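Local coordinates for protein MB2760 (Mycobacterium tuberculosis, PDB 2BNG) that hydrolyses long or bulky lipophilic epoxides, such as 9,10-epoxystearic acid and cholesterol 5,6-oxide, to diols in vitro, at residues A20-L25 with V75-I80; V49-I54 with D122-Y127. All coordinates share one frame; numbering follows the deposited sequence.

Interaction 1: A20-L25 with V75-I80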
# COMPACT_ATOMS: atom_id res chain seq x y z
N ALA C 20 8.98 -30.82 -12.22
CA ALA C 20 10.19 -31.54 -12.63
C ALA C 20 10.47 -31.29 -14.12
O ALA C 20 11.59 -30.98 -14.50
CB ALA C 20 10.09 -33.05 -12.33
N VAL C 21 9.41 -31.38 -14.93
CA VAL C 21 9.50 -31.16 -16.37
C VAL C 21 9.85 -29.72 -16.71
O VAL C 21 10.70 -29.47 -17.57
CB VAL C 21 8.21 -31.64 -17.12
CG1 VAL C 21 8.25 -31.24 -18.62
CG2 VAL C 21 8.04 -33.17 -16.98
N GLU C 22 9.23 -28.77 -16.01
CA GLU C 22 9.59 -27.36 -16.18
C GLU C 22 11.04 -27.08 -15.77
O GLU C 22 11.77 -26.40 -16.50
CB GLU C 22 8.65 -26.48 -15.38
CG GLU C 22 7.27 -26.38 -15.97
CD GLU C 22 6.31 -25.61 -15.07
OE1 GLU C 22 6.48 -25.66 -13.83
OE2 GLU C 22 5.38 -24.95 -15.61
N ALA C 23 11.44 -27.60 -14.61
CA ALA C 23 12.83 -27.45 -14.15
C ALA C 23 13.80 -28.05 -15.19
O ALA C 23 14.81 -27.44 -15.54
CB ALA C 23 13.04 -28.06 -12.79
N PHE C 24 13.45 -29.22 -15.72
CA PHE C 24 14.31 -29.84 -16.71
C PHE C 24 14.48 -29.01 -18.01
O PHE C 24 15.59 -28.81 -18.48
CB PHE C 24 13.87 -31.27 -17.01
CG PHE C 24 14.51 -31.84 -18.22
CD1 PHE C 24 15.86 -32.16 -18.22
CD2 PHE C 24 13.76 -32.02 -19.39
CE1 PHE C 24 16.47 -32.66 -19.36
CE2 PHE C 24 14.33 -32.54 -20.54
CZ PHE C 24 15.71 -32.86 -20.53
N LEU C 25 13.37 -28.55 -18.57
CA LEU C 25 13.40 -27.75 -19.80
C LEU C 25 14.10 -26.39 -19.64
O LEU C 25 14.86 -25.98 -20.52
CB LEU C 25 12.00 -27.62 -20.40
CG LEU C 25 11.43 -28.96 -20.90
CD1 LEU C 25 9.92 -28.84 -21.12
CD2 LEU C 25 12.14 -29.48 -22.17
N VAL C 75 13.40 -22.84 -25.16
CA VAL C 75 12.15 -23.54 -24.94
C VAL C 75 11.17 -22.56 -24.35
O VAL C 75 11.44 -21.88 -23.37
CB VAL C 75 12.30 -24.77 -24.01
CG1 VAL C 75 10.95 -25.49 -23.85
CG2 VAL C 75 13.36 -25.75 -24.56
N LYS C 76 10.02 -22.47 -24.98
CA LYS C 76 8.97 -21.66 -24.46
C LYS C 76 7.77 -22.60 -24.35
O LYS C 76 7.32 -23.18 -25.35
CB LYS C 76 8.76 -20.49 -25.41
CG LYS C 76 7.51 -19.70 -25.22
CD LYS C 76 7.46 -18.99 -23.94
CE LYS C 76 6.50 -17.81 -24.08
NZ LYS C 76 5.55 -17.67 -22.98
N ILE C 77 7.30 -22.80 -23.12
CA ILE C 77 6.16 -23.68 -22.86
C ILE C 77 4.90 -22.82 -22.86
O ILE C 77 4.79 -21.91 -22.06
CB ILE C 77 6.31 -24.43 -21.49
CG1 ILE C 77 7.69 -25.13 -21.39
CG2 ILE C 77 5.14 -25.42 -21.28
CD1 ILE C 77 8.04 -25.68 -19.97
N HIS C 78 3.98 -23.11 -23.77
CA HIS C 78 2.70 -22.38 -23.84
C HIS C 78 1.64 -22.97 -22.90
O HIS C 78 0.88 -22.23 -22.28
CB HIS C 78 2.17 -22.36 -25.27
CG HIS C 78 3.17 -21.88 -26.28
ND1 HIS C 78 3.58 -20.56 -26.36
CD2 HIS C 78 3.84 -22.54 -27.26
CE1 HIS C 78 4.48 -20.44 -27.33
NE2 HIS C 78 4.65 -21.63 -27.89
N ARG C 79 1.59 -24.30 -22.83
CA ARG C 79 0.66 -25.03 -21.98
C ARG C 79 1.35 -26.30 -21.53
O ARG C 79 2.16 -26.87 -22.28
CB ARG C 79 -0.62 -25.38 -22.74
CG ARG C 79 -1.46 -24.15 -23.19
CD ARG C 79 -2.60 -24.61 -24.07
NE ARG C 79 -3.55 -23.55 -24.46
CZ ARG C 79 -3.35 -22.72 -25.48
NH1 ARG C 79 -2.29 -22.79 -26.13
NH2 ARG C 79 -4.15 -21.80 -25.88
N ILE C 80 1.03 -26.71 -20.30
CA ILE C 80 1.58 -27.90 -19.68
C ILE C 80 0.55 -28.44 -18.69
O ILE C 80 -0.07 -27.67 -17.99
CB ILE C 80 2.95 -27.58 -18.97
CG1 ILE C 80 3.52 -28.85 -18.30
CG2 ILE C 80 2.83 -26.36 -18.00
CD1 ILE C 80 4.99 -28.75 -17.92

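Interaction 2: V49-I54 with D122-Y127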
# COMPACT_ATOMS: atom_id res chain seq x y z
N VAL C 49 10.21 -38.22 -32.11
CA VAL C 49 9.34 -39.20 -32.78
C VAL C 49 9.59 -39.27 -34.28
O VAL C 49 9.53 -38.25 -34.98
CB VAL C 49 7.84 -38.87 -32.53
CG1 VAL C 49 6.99 -39.88 -32.95
CG2 VAL C 49 7.52 -38.92 -31.22
N GLY C 50 9.88 -40.48 -34.75
CA GLY C 50 10.16 -40.74 -36.16
C GLY C 50 11.63 -40.55 -36.51
O GLY C 50 12.02 -40.81 -37.65
N PHE C 51 12.44 -40.10 -35.56
CA PHE C 51 13.83 -39.74 -35.89
C PHE C 51 14.94 -40.36 -35.05
O PHE C 51 15.97 -40.74 -35.58
CB PHE C 51 14.00 -38.21 -35.98
CG PHE C 51 13.23 -37.61 -37.12
CD1 PHE C 51 13.80 -37.51 -38.38
CD2 PHE C 51 11.90 -37.23 -36.95
CE1 PHE C 51 13.07 -36.99 -39.46
CE2 PHE C 51 11.17 -36.72 -38.01
CZ PHE C 51 11.76 -36.60 -39.27
N SER C 52 14.74 -40.45 -33.75
CA SER C 52 15.79 -40.95 -32.90
C SER C 52 15.21 -41.53 -31.62
O SER C 52 14.20 -41.03 -31.09
CB SER C 52 16.81 -39.85 -32.58
OG SER C 52 16.31 -38.86 -31.69
N ARG C 53 15.85 -42.60 -31.17
CA ARG C 53 15.63 -43.12 -29.85
C ARG C 53 16.95 -43.40 -29.13
O ARG C 53 17.85 -44.03 -29.68
CB ARG C 53 14.77 -44.38 -29.87
CG ARG C 53 14.54 -44.82 -28.44
CD ARG C 53 13.79 -46.10 -28.29
NE ARG C 53 12.41 -45.88 -28.66
CZ ARG C 53 11.88 -46.50 -29.68
NH1 ARG C 53 12.62 -47.37 -30.35
NH2 ARG C 53 10.62 -46.28 -30.01
N ILE C 54 17.06 -42.89 -27.91
CA ILE C 54 18.21 -43.14 -27.06
C ILE C 54 17.70 -43.70 -25.76
O ILE C 54 16.67 -43.26 -25.23
CB ILE C 54 19.04 -41.84 -26.81
CG1 ILE C 54 19.75 -41.41 -28.09
CG2 ILE C 54 20.07 -42.05 -25.71
CD1 ILE C 54 20.55 -40.11 -27.95
N ASP C 122 9.50 -36.19 -27.77
CA ASP C 122 9.19 -34.92 -28.43
C ASP C 122 8.63 -35.18 -29.82
O ASP C 122 9.19 -35.97 -30.59
CB ASP C 122 10.43 -34.02 -28.48
CG ASP C 122 10.61 -33.16 -27.21
OD1 ASP C 122 9.69 -33.06 -26.36
OD2 ASP C 122 11.69 -32.56 -27.05
N TYR C 123 7.52 -34.51 -30.11
CA TYR C 123 6.83 -34.56 -31.38
C TYR C 123 7.01 -33.24 -32.13
O TYR C 123 6.87 -32.17 -31.54
CB TYR C 123 5.32 -34.72 -31.15
CG TYR C 123 4.85 -36.05 -30.62
CD1 TYR C 123 4.72 -36.27 -29.25
CD2 TYR C 123 4.48 -37.09 -31.51
CE1 TYR C 123 4.24 -37.50 -28.76
CE2 TYR C 123 4.00 -38.31 -31.03
CZ TYR C 123 3.89 -38.50 -29.66
OH TYR C 123 3.44 -39.69 -29.19
N PHE C 124 7.26 -33.31 -33.43
CA PHE C 124 7.32 -32.12 -34.28
C PHE C 124 7.06 -32.54 -35.73
O PHE C 124 6.98 -33.74 -36.02
CB PHE C 124 8.70 -31.44 -34.18
CG PHE C 124 9.84 -32.38 -34.30
CD1 PHE C 124 10.44 -32.90 -33.18
CD2 PHE C 124 10.29 -32.77 -35.55
CE1 PHE C 124 11.50 -33.78 -33.28
CE2 PHE C 124 11.35 -33.66 -35.68
CZ PHE C 124 11.95 -34.17 -34.55
N ASP C 125 6.95 -31.55 -36.62
CA ASP C 125 6.59 -31.75 -38.04
C ASP C 125 7.77 -31.33 -38.93
O ASP C 125 8.33 -30.25 -38.74
CB ASP C 125 5.31 -30.93 -38.29
CG ASP C 125 5.00 -30.69 -39.76
OD1 ASP C 125 5.25 -31.55 -40.62
OD2 ASP C 125 4.42 -29.61 -40.05
N VAL C 126 8.16 -32.17 -39.88
CA VAL C 126 9.30 -31.83 -40.74
C VAL C 126 8.98 -30.62 -41.58
O VAL C 126 9.86 -29.82 -41.88
CB VAL C 126 9.81 -33.01 -41.66
CG1 VAL C 126 10.13 -34.25 -40.85
CG2 VAL C 126 8.78 -33.33 -42.72
N TYR C 127 7.72 -30.46 -41.95
CA TYR C 127 7.33 -29.31 -42.73
C TYR C 127 7.54 -27.96 -41.98
O TYR C 127 8.19 -27.03 -42.48
CB TYR C 127 5.90 -29.49 -43.20
CG TYR C 127 5.28 -28.31 -43.88
CD1 TYR C 127 5.77 -27.82 -45.09
CD2 TYR C 127 4.16 -27.69 -43.33
CE1 TYR C 127 5.17 -26.73 -45.73
CE2 TYR C 127 3.54 -26.61 -43.96
CZ TYR C 127 4.06 -26.14 -45.15
OH TYR C 127 3.46 -25.07 -45.76
O HOH W 1 8.15 -35.94 -34.79

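Interaction 1: A20-L25 with V75-I80
Through L25 and E22 on one side and V75 and I77 on the other, helix 20-25 packs against strand 75-77, the two axes running nearly antiparallel (154°) and 10.1 Å apart at closest approach. I77 points at the helix: chi1 of -52° sets its CG1 anti to the carbonyl carbon, and the extended chi2 (169°) carries CD1 to L25. I77 CD1 sits 3.9 Å from L25 CD1, the two side chains crossing at about a right angle, and 4.1 Å from E22 CG. Nearer the start of the strand, L25 CB meets V75 CG1 at 4.2 Å. Beyond the classic beta bulge formed by H78 and R79 opposite E90, I80 takes over. I80 CD1 comes 3.8 Å from E22 CG and also touches V21 CG1, while I80 CG2 lies 3.8 Å from E22 OE2. The helix lies on the curved sheet of the NTF2-like fold, V21 and L25 also packing on F110 of strand 100-113. The contact is apolar packing of methyl and methylene groups with little directional bonding, the E22 carboxylate at its margin and V75 touching D93, the probable proton donor.

Interaction 2: V49-I54 with D122-Y127
A water joins V49 O to F124 N across the contact: it lies 2.7 Å from V49 O, in position to donate to it, and accepts from F124 N at 3.1 Å, while its oxygen also stands over the centre of one face of the F124 ring. Beside it, V49 N donates to D122 O at 2.9 Å in a nearly straight bond (175°). V49 turns its side chain onto Y123, CG2 lying over one face of the tyrosine ring, 3.7 Å from its centroid and offset toward the CD2-CE2 rim, in a CH-pi contact. This ties the loop between antiparallel strands 44-48 and 52-55 to the end of strand 116-123, the strand that runs beside 44-48 in the limonene-1,2-epoxide hydrolase fold. D122 is the probable proton acceptor, and its OD2 forms a salt bridge with R91. Further out, the F51 and F124 ring planes differ by only 25°, but their centroids are 5.6 Å apart and there is little overlap. Chi1 of 47° sets F124 CG between backbone N and carbonyl carbon, and from there the ring brings CE2 and CZ to F51 CD2. V126 CG1 meets F51 CZ at the ring edge. D125 N-caps the helix through a weak bond from Y127 N to OD1, which also accepts from V126 N of the second subunit.

How the interactions relate
Both interactions reach the same mixed sheet from opposite sides of the chain's centre, about 18 Å apart between centres and without touching. Interaction 1 joins a helix to strand 72-83, outermost within the chain, and is almost wholly aliphatic; interaction 2 joins a loop to the end of strand 116-123 and the start of helix 126-139, and mixes backbone and water-bridged hydrogen bonds with aromatic packing. Each is partly buried, but F51 in interaction 2 is exposed, whereas interaction 1 has no exposed residue among those that touch. Interaction 2 contains the probable proton acceptor D122; interaction 1 only borders the site. Both also meet the second subunit, through R79 and I80 in one case and Y123, D125 and F51 in the other.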